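Local coordinates for vivid PAS protein VVD (Neurospora crassa, PDB 3D72), which senses blue light through a flavin-bound LOV domain of the PAS family and probably takes part in the light and circadian responses of the fungus, at residues Gly14-Ile19 with Val32-Ala37; Pro25-Gly30 with Phe127-Pro132; Val51-Ala56 with Glu67-Asn72. The protein carries 1 engineered substitution. All coordinates share one frame; numbering follows the deposited sequence.

Contact 1: Gly14-Ile19 with Val32-Ala37; sequences GYLIQI and VDTSVA. Engineered in segment 32-37: Val36 (natural residue Cys).
A single side chain, Leu16, makes every close contact here, wedging its two methyls against three consecutive residues, Val32, Asp33 and Thr34, with no hydrogen bond between the two segments. Leu16 leaves the helix with CG anti to its carbonyl carbon (chi1 -74°), and the fork at CG splits the work. CD2 meets the CG2 methyl of Val32 at 3.8 Å, the two side chains crossing at a slant. CD1 presses on the peptide joining Asp33 to Thr34, lying 3.5 Å from Thr34 N and 3.6 Å from Asp33 C. The same methyl also meets Thr34 CG2 at 3.5 Å, and here the side chains cross at about a right angle. The contact is purely van der Waals, partly methyl on methyl and partly methyl on backbone.

The backbone beneath Leu16 CD1 is shaped by a type I beta turn from Asp33 to Val36, whose closing bond from Val36 N to Asp33 O is weak. An Asx turn reinforces it: Asp33 OD1 accepts Ser35 N at 2.9 Å from above the carboxylate plane. Ser35 OG meets the same oxygen at 2.7 Å on its syn side, so two bonds converge on OD1 and restrain how the carboxylate can turn. Val36, at the end of this turn, is engineered in place of the natural cysteine.

In the fold, the contact lets the N-terminal helix 12-21 hold the connector that leads into the first PAS strand, 38-42. Leu16 also rests on Met144 and Phe146 of strand 140-146, while Val32 touches Met20 and Thr34 touches Ile12 and Met13 of helix 12-21. Val32 O is hydrogen-bonded to Asn21 of the second subunit, which places the connector beside helix 12-21 of the neighbouring chain.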
loop_
_atom_site.group_PDB
_atom_site.type_symbol
_atom_site.label_atom_id
_atom_site.label_comp_id
_atom_site.label_asym_id
_atom_site.label_seq_id
_atom_site.Cartn_x
_atom_site.Cartn_y
_atom_site.Cartn_z
ATOM N N GLY A 14 0.678 -5.181 2.062
ATOM C CA GLY A 14 0.710 -4.616 3.393
ATOM C C GLY A 14 2.058 -3.993 3.690
ATOM O O GLY A 14 2.132 -2.941 4.329
ATOM N N TYR A 15 3.123 -4.636 3.220
ATOM C CA TYR A 15 4.464 -4.126 3.458
ATOM C C TYR A 15 4.739 -2.851 2.671
ATOM O O TYR A 15 5.439 -1.964 3.158
ATOM C CB TYR A 15 5.514 -5.194 3.137
ATOM C CG TYR A 15 5.394 -6.431 4.007
ATOM C CD1 TYR A 15 4.853 -6.361 5.295
ATOM C CD2 TYR A 15 5.831 -7.672 3.547
ATOM C CE1 TYR A 15 4.750 -7.500 6.104
ATOM C CE2 TYR A 15 5.734 -8.814 4.349
ATOM C CZ TYR A 15 5.194 -8.721 5.620
ATOM O OH TYR A 15 5.092 -9.855 6.396
ATOM N N LEU A 16 4.183 -2.748 1.467
ATOM C CA LEU A 16 4.369 -1.530 0.673
ATOM C C LEU A 16 3.647 -0.384 1.386
ATOM O O LEU A 16 4.162 0.730 1.465
ATOM C CB LEU A 16 3.814 -1.710 -0.739
ATOM C CG LEU A 16 4.654 -2.596 -1.666
ATOM C CD1 LEU A 16 3.830 -3.005 -2.878
ATOM C CD2 LEU A 16 5.907 -1.839 -2.106
ATOM N N ILE A 17 2.457 -0.662 1.917
ATOM C CA ILE A 17 1.705 0.355 2.649
ATOM C C ILE A 17 2.501 0.749 3.889
ATOM O O ILE A 17 2.619 1.926 4.223
ATOM C CB ILE A 17 0.304 -0.180 3.044
ATOM C CG1 ILE A 17 -0.556 -0.317 1.784
ATOM C CG2 ILE A 17 -0.367 0.752 4.048
ATOM C CD1 ILE A 17 -1.829 -1.122 1.992
ATOM N N GLN A 18 3.072 -0.240 4.565
ATOM C CA GLN A 18 3.862 0.028 5.758
ATOM C C GLN A 18 5.029 0.956 5.426
ATOM O O GLN A 18 5.316 1.907 6.166
ATOM C CB GLN A 18 4.397 -1.282 6.324
ATOM C CG GLN A 18 5.321 -1.111 7.507
ATOM C CD GLN A 18 5.936 -2.421 7.945
ATOM O OE1 GLN A 18 5.277 -3.470 7.922
ATOM N NE2 GLN A 18 7.197 -2.368 8.365
ATOM N N ILE A 19 5.701 0.676 4.313
ATOM C CA ILE A 19 6.841 1.487 3.900
ATOM C C ILE A 19 6.421 2.917 3.577
ATOM O O ILE A 19 7.041 3.867 4.059
ATOM C CB ILE A 19 7.564 0.858 2.687
ATOM C CG1 ILE A 19 8.281 -0.419 3.137
ATOM C CG2 ILE A 19 8.559 1.860 2.080
ATOM C CD1 ILE A 19 8.838 -1.260 2.015
ATOM N N VAL A 32 5.069 3.697 -4.273
ATOM C CA VAL A 32 5.509 2.433 -4.847
ATOM C C VAL A 32 4.347 1.457 -4.806
ATOM O O VAL A 32 3.458 1.590 -3.968
ATOM C CB VAL A 32 6.691 1.817 -4.055
ATOM C CG1 VAL A 32 7.991 2.540 -4.397
ATOM C CG2 VAL A 32 6.415 1.895 -2.563
ATOM N N ASP A 33 4.337 0.507 -5.733
ATOM C CA ASP A 33 3.292 -0.505 -5.753
ATOM C C ASP A 33 3.891 -1.813 -6.234
ATOM O O ASP A 33 5.083 -1.881 -6.533
ATOM C CB ASP A 33 2.085 -0.095 -6.623
ATOM C CG ASP A 33 2.449 0.167 -8.071
ATOM O OD1 ASP A 33 3.477 -0.356 -8.546
ATOM O OD2 ASP A 33 1.684 0.889 -8.746
ATOM N N THR A 34 3.066 -2.849 -6.296
ATOM C CA THR A 34 3.531 -4.165 -6.697
ATOM C C THR A 34 3.954 -4.289 -8.151
ATOM O O THR A 34 4.420 -5.357 -8.564
ATOM C CB THR A 34 2.459 -5.233 -6.421
ATOM O OG1 THR A 34 1.307 -4.965 -7.230
ATOM C CG2 THR A 34 2.064 -5.223 -4.952
ATOM N N SER A 35 3.808 -3.210 -8.922
ATOM C CA SER A 35 4.167 -3.211 -10.341
ATOM C C SER A 35 5.647 -2.911 -10.590
ATOM O O SER A 35 6.165 -3.186 -11.670
ATOM C CB SER A 35 3.327 -2.186 -11.114
ATOM O OG SER A 35 3.921 -0.897 -11.112
ATOM N N VAL A 36 6.320 -2.346 -9.592
ATOM C CA VAL A 36 7.729 -2.002 -9.718
ATOM C C VAL A 36 8.612 -3.219 -9.504
ATOM O O VAL A 36 8.131 -4.271 -9.096
ATOM C CB VAL A 36 8.134 -0.933 -8.677
ATOM C CG1 VAL A 36 7.184 0.247 -8.757
ATOM C CG2 VAL A 36 8.126 -1.527 -7.276
ATOM N N ALA A 37 9.900 -3.078 -9.799
ATOM C CA ALA A 37 10.833 -4.182 -9.582
ATOM C C ALA A 37 11.141 -4.217 -8.089
ATOM O O ALA A 37 11.667 -3.261 -7.524
ATOM C CB ALA A 37 12.116 -3.970 -10.382
#

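Contact 2: Pro25-Gly30 with Phe127-Pro132; sequences PQVELG and FLTMIP. With FAD (flavin-adenine dinucleotide), chain C.
Apolar packing joins the loop to the strand: Val27 and Leu29 converge on Thr129, and Val27 also reaches Ile131. Val27 CG2 meets Thr129 CG2 tip to tip at 3.8 Å and Ile131 CD1, again tip to tip, at 4.0 Å. Leu29 instead slides past Thr129 in the opposite direction, bringing its CD1 to 3.5 Å from Thr129 CG2, tighter than usual for two carbons. Leu29 chi1, at -149°, is well off a staggered value. With OG1 beside the backbone N (chi1 -55°), Thr129 CG2 lies anti to that nitrogen and is the branch that meets Val27 and Leu29.

Strand 123-134 belongs to the antiparallel PAS sheet, one face of which is covered here by the N-terminal loop while the other holds the flavin. Thr129 and Ile131 look to the loop; Leu128 and Met130 look to the cofactor. Leu128 lies over the isoalloxazine face with CD1 3.5 Å from FAD N5 and CD2 3.5 Å from FAD C4X. Met130, bent at its thioether end, sets SD over the dimethylbenzene end of the same face, 3.2 Å from FAD C9.

Polar bonds run to neighbours: Thr129 OG1 pairs with Gln111 of strand 110-117, and Gln26 N with the carboxylate of Glu109, to which Val27 N adds a weak bond.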
loop_
_atom_site.group_PDB
_atom_site.type_symbol
_atom_site.label_atom_id
_atom_site.label_comp_id
_atom_site.label_asym_id
_atom_site.label_seq_id
_atom_site.Cartn_x
_atom_site.Cartn_y
_atom_site.Cartn_z
ATOM N N PRO A 25 11.163 8.353 7.617
ATOM C CA PRO A 25 11.900 7.894 6.438
ATOM C C PRO A 25 13.255 8.582 6.305
ATOM O O PRO A 25 13.350 9.812 6.357
ATOM C CB PRO A 25 10.956 8.234 5.288
ATOM C CG PRO A 25 10.264 9.467 5.784
ATOM C CD PRO A 25 9.960 9.109 7.220
ATOM N N GLN A 26 14.298 7.780 6.144
ATOM C CA GLN A 26 15.646 8.301 5.995
ATOM C C GLN A 26 15.945 8.476 4.514
ATOM O O GLN A 26 16.900 9.146 4.135
ATOM C CB GLN A 26 16.654 7.341 6.634
ATOM C CG GLN A 26 16.454 7.191 8.130
ATOM C CD GLN A 26 16.662 8.496 8.871
ATOM O OE1 GLN A 26 17.774 9.018 8.922
ATOM N NE2 GLN A 26 15.587 9.036 9.441
ATOM N N VAL A 27 15.117 7.867 3.677
ATOM C CA VAL A 27 15.291 7.979 2.245
ATOM C C VAL A 27 13.897 8.079 1.620
ATOM O O VAL A 27 12.990 7.337 1.992
ATOM C CB VAL A 27 16.188 6.807 1.700
ATOM C CG1 VAL A 27 17.237 6.432 2.749
ATOM C CG2 VAL A 27 15.346 5.589 1.343
ATOM N N GLU A 28 13.718 9.032 0.707
ATOM C CA GLU A 28 12.418 9.214 0.067
ATOM C C GLU A 28 12.331 8.267 -1.113
ATOM O O GLU A 28 13.225 8.227 -1.957
ATOM C CB GLU A 28 12.231 10.651 -0.420
ATOM C CG GLU A 28 12.595 11.729 0.587
ATOM C CD GLU A 28 13.996 12.266 0.368
ATOM O OE1 GLU A 28 14.426 12.328 -0.804
ATOM O OE2 GLU A 28 14.663 12.634 1.361
ATOM N N LEU A 29 11.244 7.515 -1.173
ATOM C CA LEU A 29 11.058 6.551 -2.240
ATOM C C LEU A 29 9.947 6.990 -3.173
ATOM O O LEU A 29 9.926 6.614 -4.345
ATOM C CB LEU A 29 10.715 5.195 -1.620
ATOM C CG LEU A 29 11.134 3.899 -2.307
ATOM C CD1 LEU A 29 12.629 3.896 -2.583
ATOM C CD2 LEU A 29 10.749 2.740 -1.391
ATOM N N GLY A 30 9.034 7.801 -2.650
ATOM C CA GLY A 30 7.906 8.243 -3.443
ATOM C C GLY A 30 6.917 7.090 -3.461
ATOM O O GLY A 30 7.185 6.050 -2.857
ATOM N N PHE A 127 20.159 0.967 -9.302
ATOM C CA PHE A 127 19.911 1.940 -8.243
ATOM C C PHE A 127 19.026 1.162 -7.265
ATOM O O PHE A 127 17.841 0.939 -7.519
ATOM C CB PHE A 127 19.161 3.157 -8.795
ATOM C CG PHE A 127 18.742 4.145 -7.741
ATOM C CD1 PHE A 127 17.433 4.624 -7.709
ATOM C CD2 PHE A 127 19.647 4.606 -6.788
ATOM C CE1 PHE A 127 17.028 5.536 -6.735
ATOM C CE2 PHE A 127 19.249 5.523 -5.807
ATOM C CZ PHE A 127 17.935 5.989 -5.788
ATOM N N LEU A 128 19.622 0.763 -6.152
ATOM C CA LEU A 128 18.958 -0.056 -5.148
ATOM C C LEU A 128 18.579 0.635 -3.843
ATOM O O LEU A 128 19.369 1.372 -3.276
ATOM C CB LEU A 128 19.882 -1.232 -4.837
ATOM C CG LEU A 128 19.489 -2.249 -3.775
ATOM C CD1 LEU A 128 18.328 -3.093 -4.266
ATOM C CD2 LEU A 128 20.708 -3.114 -3.468
ATOM N N THR A 129 17.359 0.373 -3.368
ATOM C CA THR A 129 16.893 0.914 -2.101
ATOM C C THR A 129 16.400 -0.266 -1.268
ATOM O O THR A 129 15.619 -1.070 -1.759
ATOM C CB THR A 129 15.712 1.884 -2.285
ATOM O OG1 THR A 129 16.075 2.915 -3.211
ATOM C CG2 THR A 129 15.341 2.519 -0.945
ATOM N N MET A 130 16.867 -0.385 -0.031
ATOM C CA MET A 130 16.426 -1.479 0.847
ATOM C C MET A 130 15.837 -0.893 2.117
ATOM O O MET A 130 16.465 -0.064 2.781
ATOM C CB MET A 130 17.602 -2.391 1.189
ATOM C CG MET A 130 18.091 -3.227 0.019
ATOM S SD MET A 130 19.681 -4.019 0.337
ATOM C CE MET A 130 20.812 -2.650 0.213
ATOM N N ILE A 131 14.624 -1.329 2.449
ATOM C CA ILE A 131 13.914 -0.833 3.621
ATOM C C ILE A 131 13.483 -2.002 4.497
ATOM O O ILE A 131 12.817 -2.913 4.008
ATOM C CB ILE A 131 12.627 -0.078 3.198
ATOM C CG1 ILE A 131 12.956 0.981 2.135
ATOM C CG2 ILE A 131 11.978 0.564 4.409
ATOM C CD1 ILE A 131 13.836 2.105 2.634
ATOM N N PRO A 132 13.869 -2.005 5.790
ATOM C CA PRO A 132 13.453 -3.120 6.646
ATOM C C PRO A 132 11.948 -3.091 6.851
ATOM O O PRO A 132 11.342 -2.022 6.912
ATOM C CB PRO A 132 14.209 -2.865 7.943
ATOM C CG PRO A 132 14.272 -1.378 7.992
ATOM C CD PRO A 132 14.639 -1.019 6.568
HETATM P PA FAD C . 30.088 -9.567 2.050
HETATM O O1A FAD C . 29.984 -10.802 1.226
HETATM O O2A FAD C . 30.531 -9.714 3.457
HETATM O O5B FAD C . 31.031 -8.547 1.282
HETATM C C5B FAD C . 31.385 -7.246 1.793
HETATM C C4B FAD C . 32.502 -6.696 0.911
HETATM O O4B FAD C . 32.892 -5.430 1.472
HETATM C C3B FAD C . 33.768 -7.576 0.823
HETATM O O3B FAD C . 34.169 -7.889 -0.486
HETATM C C2B FAD C . 34.837 -6.821 1.603
HETATM O O2B FAD C . 36.151 -6.860 1.110
HETATM C C1B FAD C . 34.297 -5.396 1.758
HETATM N N9A FAD C . 34.422 -4.852 3.096
HETATM C C8A FAD C . 33.883 -5.337 4.255
HETATM N N7A FAD C . 34.178 -4.637 5.325
HETATM C C5A FAD C . 34.994 -3.629 4.838
HETATM C C6A FAD C . 35.648 -2.526 5.493
HETATM N N6A FAD C . 35.554 -2.335 6.813
HETATM N N1A FAD C . 36.395 -1.677 4.731
HETATM C C2A FAD C . 36.473 -1.902 3.391
HETATM N N3A FAD C . 35.898 -2.891 2.669
HETATM C C4A FAD C . 35.154 -3.746 3.497
HETATM N N1 FAD C . 22.644 -6.688 -4.112
HETATM C C2 FAD C . 22.773 -6.490 -5.448
HETATM O O2 FAD C . 23.880 -6.480 -6.017
HETATM N N3 FAD C . 21.626 -6.268 -6.226
HETATM C C4 FAD C . 20.318 -6.256 -5.739
HETATM O O4 FAD C . 19.363 -6.037 -6.519
HETATM C C4X FAD C . 20.194 -6.450 -4.348
HETATM N N5 FAD C . 18.907 -6.466 -3.778
HETATM C C5X FAD C . 18.809 -6.668 -2.413
HETATM C C6 FAD C . 17.512 -6.686 -1.815
HETATM C C7 FAD C . 17.338 -6.918 -0.472
HETATM C C7M FAD C . 15.903 -6.893 0.072
HETATM C C8 FAD C . 18.452 -7.197 0.358
HETATM C C8M FAD C . 18.327 -7.485 1.841
HETATM C C9 FAD C . 19.772 -7.176 -0.222
HETATM C C9A FAD C . 19.974 -6.927 -1.590
HETATM N N10 FAD C . 21.287 -6.889 -2.213
HETATM C C10 FAD C . 21.377 -6.702 -3.574
HETATM C "C1'" FAD C . 22.546 -7.064 -1.436
HETATM C "C2'" FAD C . 23.098 -8.437 -1.141
HETATM O "O2'" FAD C . 22.004 -9.325 -0.885
HETATM C "C3'" FAD C . 24.078 -8.294 0.048
HETATM O "O3'" FAD C . 23.357 -7.798 1.175
HETATM C "C4'" FAD C . 25.260 -7.314 -0.258
HETATM O "O4'" FAD C . 26.060 -7.858 -1.291
HETATM C "C5'" FAD C . 26.134 -7.026 0.974
HETATM O "O5'" FAD C . 26.202 -8.161 1.852
HETATM P P FAD C . 27.200 -9.373 1.618
HETATM O O1P FAD C . 26.709 -10.463 2.465
HETATM O O2P FAD C . 27.323 -9.676 0.171
HETATM O O3P FAD C . 28.640 -8.915 2.155
#

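Contact 3: Val51-Ala56 with Glu67-Asn72; sequences VYASEA and EVLGRN. With FAD (flavin-adenine dinucleotide), chain C.
Ala53 turns its one methyl toward segment 67-72, where CB meets Val68 CG2 at 4.0 Å and Leu69 CD1 at 4.2 Å. These two contacts join the end of strand 50-53 to the end of helix 65-68, and Leu58 of helix 55-61 packs on both Ala53 and Val68.

Beyond Val68 the chain reverses in a type II beta turn to Arg71, with Gly70 at positive phi (90°). Arg71 NH2 donates to Glu67 O at 2.6 Å, folding the guanidinium back over the helix end, and the same group makes a cation-pi contact with Phe75. Gly70, Arg71 and Asn72 open the GRNCRFLQ signature of LOV domains, the PAS branch whose signature cysteine can bond to the flavin in light.

The Asn72 side chain carries the segment to the cofactor. From CB the chain runs on with CG anti to the backbone N (chi1 -179°), and CG comes within 3.5 Å of the ribityl oxygen FAD O2'. The amide then divides its two ends. OD1 accepts the bond from FAD O2' at 2.8 Å and another from Arg74 N; ND2 binds the carbonyl of Asp47. Bonds at both ends hold the amide against rotation and fix the acceptor before the ribityl chain. With a leucine in its place, FAD O2' is likely to lose its acceptor, and Asp47 O and Arg74 N would be left without this amide partner.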
loop_
_atom_site.group_PDB
_atom_site.type_symbol
_atom_site.label_atom_id
_atom_site.label_comp_id
_atom_site.label_asym_id
_atom_site.label_seq_id
_atom_site.Cartn_x
_atom_site.Cartn_y
_atom_site.Cartn_z
ATOM N N VAL A 51 12.678 -14.352 -0.818
ATOM C CA VAL A 51 11.510 -15.216 -0.641
ATOM C C VAL A 51 10.360 -14.756 -1.541
ATOM O O VAL A 51 9.329 -15.420 -1.646
ATOM C CB VAL A 51 11.047 -15.277 0.850
ATOM C CG1 VAL A 51 12.104 -15.980 1.688
ATOM C CG2 VAL A 51 10.794 -13.883 1.394
ATOM N N TYR A 52 10.539 -13.603 -2.184
ATOM C CA TYR A 52 9.548 -13.077 -3.122
ATOM C C TYR A 52 10.217 -12.158 -4.129
ATOM O O TYR A 52 11.046 -11.340 -3.754
ATOM C CB TYR A 52 8.446 -12.283 -2.412
ATOM C CG TYR A 52 7.439 -11.706 -3.387
ATOM C CD1 TYR A 52 7.615 -10.439 -3.948
ATOM C CD2 TYR A 52 6.351 -12.463 -3.804
ATOM C CE1 TYR A 52 6.728 -9.949 -4.907
ATOM C CE2 TYR A 52 5.465 -11.983 -4.758
ATOM C CZ TYR A 52 5.658 -10.732 -5.305
ATOM O OH TYR A 52 4.775 -10.290 -6.259
ATOM N N ALA A 53 9.854 -12.301 -5.402
ATOM C CA ALA A 53 10.408 -11.452 -6.456
ATOM C C ALA A 53 9.278 -11.026 -7.381
ATOM O O ALA A 53 8.491 -11.853 -7.841
ATOM C CB ALA A 53 11.485 -12.201 -7.242
ATOM N N SER A 54 9.183 -9.726 -7.644
ATOM C CA SER A 54 8.128 -9.233 -8.520
ATOM C C SER A 54 8.453 -9.564 -9.967
ATOM O O SER A 54 9.614 -9.769 -10.323
ATOM C CB SER A 54 7.949 -7.718 -8.371
ATOM O OG SER A 54 8.943 -7.010 -9.083
ATOM N N GLU A 55 7.427 -9.613 -10.803
ATOM C CA GLU A 55 7.652 -9.917 -12.202
ATOM C C GLU A 55 8.569 -8.899 -12.868
ATOM O O GLU A 55 9.324 -9.243 -13.769
ATOM C CB GLU A 55 6.314 -10.015 -12.934
ATOM C CG GLU A 55 5.469 -11.161 -12.413
ATOM C CD GLU A 55 4.533 -11.732 -13.457
ATOM O OE1 GLU A 55 3.898 -12.773 -13.176
ATOM O OE2 GLU A 55 4.428 -11.143 -14.556
ATOM N N ALA A 56 8.519 -7.649 -12.414
ATOM C CA ALA A 56 9.371 -6.610 -12.989
ATOM C C ALA A 56 10.848 -6.843 -12.667
ATOM O O ALA A 56 11.728 -6.485 -13.467
ATOM C CB ALA A 56 8.936 -5.230 -12.491
ATOM N N GLU A 67 15.164 -19.477 -10.458
ATOM C CA GLU A 67 16.574 -19.123 -10.389
ATOM C C GLU A 67 16.925 -18.114 -9.304
ATOM O O GLU A 67 18.076 -18.056 -8.880
ATOM C CB GLU A 67 17.049 -18.583 -11.737
ATOM C CG GLU A 67 17.111 -19.636 -12.831
ATOM C CD GLU A 67 17.524 -19.054 -14.163
ATOM O OE1 GLU A 67 16.925 -18.033 -14.568
ATOM O OE2 GLU A 67 18.437 -19.620 -14.803
ATOM N N VAL A 68 15.957 -17.326 -8.842
ATOM C CA VAL A 68 16.280 -16.333 -7.819
ATOM C C VAL A 68 15.818 -16.667 -6.404
ATOM O O VAL A 68 16.510 -16.348 -5.439
ATOM C CB VAL A 68 15.741 -14.930 -8.204
ATOM C CG1 VAL A 68 16.218 -14.557 -9.607
ATOM C CG2 VAL A 68 14.237 -14.899 -8.119
ATOM N N LEU A 69 14.667 -17.317 -6.276
ATOM C CA LEU A 69 14.138 -17.664 -4.958
ATOM C C LEU A 69 15.058 -18.561 -4.137
ATOM O O LEU A 69 15.596 -19.550 -4.634
ATOM C CB LEU A 69 12.777 -18.345 -5.106
ATOM C CG LEU A 69 11.514 -17.487 -5.009
ATOM C CD1 LEU A 69 11.679 -16.172 -5.759
ATOM C CD2 LEU A 69 10.343 -18.294 -5.554
ATOM N N GLY A 70 15.236 -18.201 -2.868
ATOM C CA GLY A 70 16.063 -18.997 -1.981
ATOM C C GLY A 70 17.534 -18.631 -1.949
ATOM O O GLY A 70 18.308 -19.223 -1.201
ATOM N N ARG A 71 17.925 -17.653 -2.758
ATOM C CA ARG A 71 19.318 -17.229 -2.827
ATOM C C ARG A 71 19.477 -15.809 -2.302
ATOM O O ARG A 71 18.510 -15.062 -2.229
ATOM C CB ARG A 71 19.800 -17.259 -4.280
ATOM C CG ARG A 71 19.567 -18.586 -4.994
ATOM C CD ARG A 71 19.747 -18.446 -6.503
ATOM N NE ARG A 71 21.104 -18.062 -6.883
ATOM C CZ ARG A 71 21.528 -17.945 -8.140
ATOM N NH1 ARG A 71 22.782 -17.593 -8.389
ATOM N NH2 ARG A 71 20.702 -18.182 -9.153
ATOM N N ASN A 72 20.704 -15.457 -1.929
ATOM C CA ASN A 72 21.010 -14.106 -1.474
ATOM C C ASN A 72 21.158 -13.334 -2.783
ATOM O O ASN A 72 21.703 -13.844 -3.756
ATOM C CB ASN A 72 22.317 -14.084 -0.684
ATOM C CG ASN A 72 22.664 -12.702 -0.183
ATOM O OD1 ASN A 72 23.164 -11.860 -0.936
ATOM N ND2 ASN A 72 22.393 -12.456 1.090
HETATM P PA FAD C . 30.088 -9.567 2.050
HETATM O O1A FAD C . 29.984 -10.802 1.226
HETATM O O2A FAD C . 30.531 -9.714 3.457
HETATM O O5B FAD C . 31.031 -8.547 1.282
HETATM C C5B FAD C . 31.385 -7.246 1.793
HETATM C C4B FAD C . 32.502 -6.696 0.911
HETATM O O4B FAD C . 32.892 -5.430 1.472
HETATM C C3B FAD C . 33.768 -7.576 0.823
HETATM O O3B FAD C . 34.169 -7.889 -0.486
HETATM C C2B FAD C . 34.837 -6.821 1.603
HETATM O O2B FAD C . 36.151 -6.860 1.110
HETATM C C1B FAD C . 34.297 -5.396 1.758
HETATM N N9A FAD C . 34.422 -4.852 3.096
HETATM C C8A FAD C . 33.883 -5.337 4.255
HETATM N N7A FAD C . 34.178 -4.637 5.325
HETATM C C5A FAD C . 34.994 -3.629 4.838
HETATM C C6A FAD C . 35.648 -2.526 5.493
HETATM N N6A FAD C . 35.554 -2.335 6.813
HETATM N N1A FAD C . 36.395 -1.677 4.731
HETATM C C2A FAD C . 36.473 -1.902 3.391
HETATM N N3A FAD C . 35.898 -2.891 2.669
HETATM C C4A FAD C . 35.154 -3.746 3.497
HETATM N N1 FAD C . 22.644 -6.688 -4.112
HETATM C C2 FAD C . 22.773 -6.490 -5.448
HETATM O O2 FAD C . 23.880 -6.480 -6.017
HETATM N N3 FAD C . 21.626 -6.268 -6.226
HETATM C C4 FAD C . 20.318 -6.256 -5.739
HETATM O O4 FAD C . 19.363 -6.037 -6.519
HETATM C C4X FAD C . 20.194 -6.450 -4.348
HETATM N N5 FAD C . 18.907 -6.466 -3.778
HETATM C C5X FAD C . 18.809 -6.668 -2.413
HETATM C C6 FAD C . 17.512 -6.686 -1.815
HETATM C C7 FAD C . 17.338 -6.918 -0.472
HETATM C C7M FAD C . 15.903 -6.893 0.072
HETATM C C8 FAD C . 18.452 -7.197 0.358
HETATM C C8M FAD C . 18.327 -7.485 1.841
HETATM C C9 FAD C . 19.772 -7.176 -0.222
HETATM C C9A FAD C . 19.974 -6.927 -1.590
HETATM N N10 FAD C . 21.287 -6.889 -2.213
HETATM C C10 FAD C . 21.377 -6.702 -3.574
HETATM C "C1'" FAD C . 22.546 -7.064 -1.436
HETATM C "C2'" FAD C . 23.098 -8.437 -1.141
HETATM O "O2'" FAD C . 22.004 -9.325 -0.885
HETATM C "C3'" FAD C . 24.078 -8.294 0.048
HETATM O "O3'" FAD C . 23.357 -7.798 1.175
HETATM C "C4'" FAD C . 25.260 -7.314 -0.258
HETATM O "O4'" FAD C . 26.060 -7.858 -1.291
HETATM C "C5'" FAD C . 26.134 -7.026 0.974
HETATM O "O5'" FAD C . 26.202 -8.161 1.852
HETATM P P FAD C . 27.200 -9.373 1.618
HETATM O O1P FAD C . 26.709 -10.463 2.465
HETATM O O2P FAD C . 27.323 -9.676 0.171
HETATM O O3P FAD C . 28.640 -8.915 2.155
#

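Contact 3 is the buried one; contacts 1 and 2 are only partly buried, where N-terminal elements pack on the PAS core. Contacts 1 and 2 adjoin: Ile19 of helix 12-21 packs on both Ile131 and Leu29, so helix and loop share a sheet face. Contacts 1 and 3 meet where Val36 O lies 2.9 Å from Ser54 OG, a probable hydrogen bond between the connector and the start of helix 55-61. Contacts 2 and 3 do not touch, yet both reach FAD: the strand offers apolar groups to the ring, the signature loop a polar amide to the ribityl chain. No hydrogen bond crosses between the segments in any of the three; contact 1 alone also sets a methyl on a peptide.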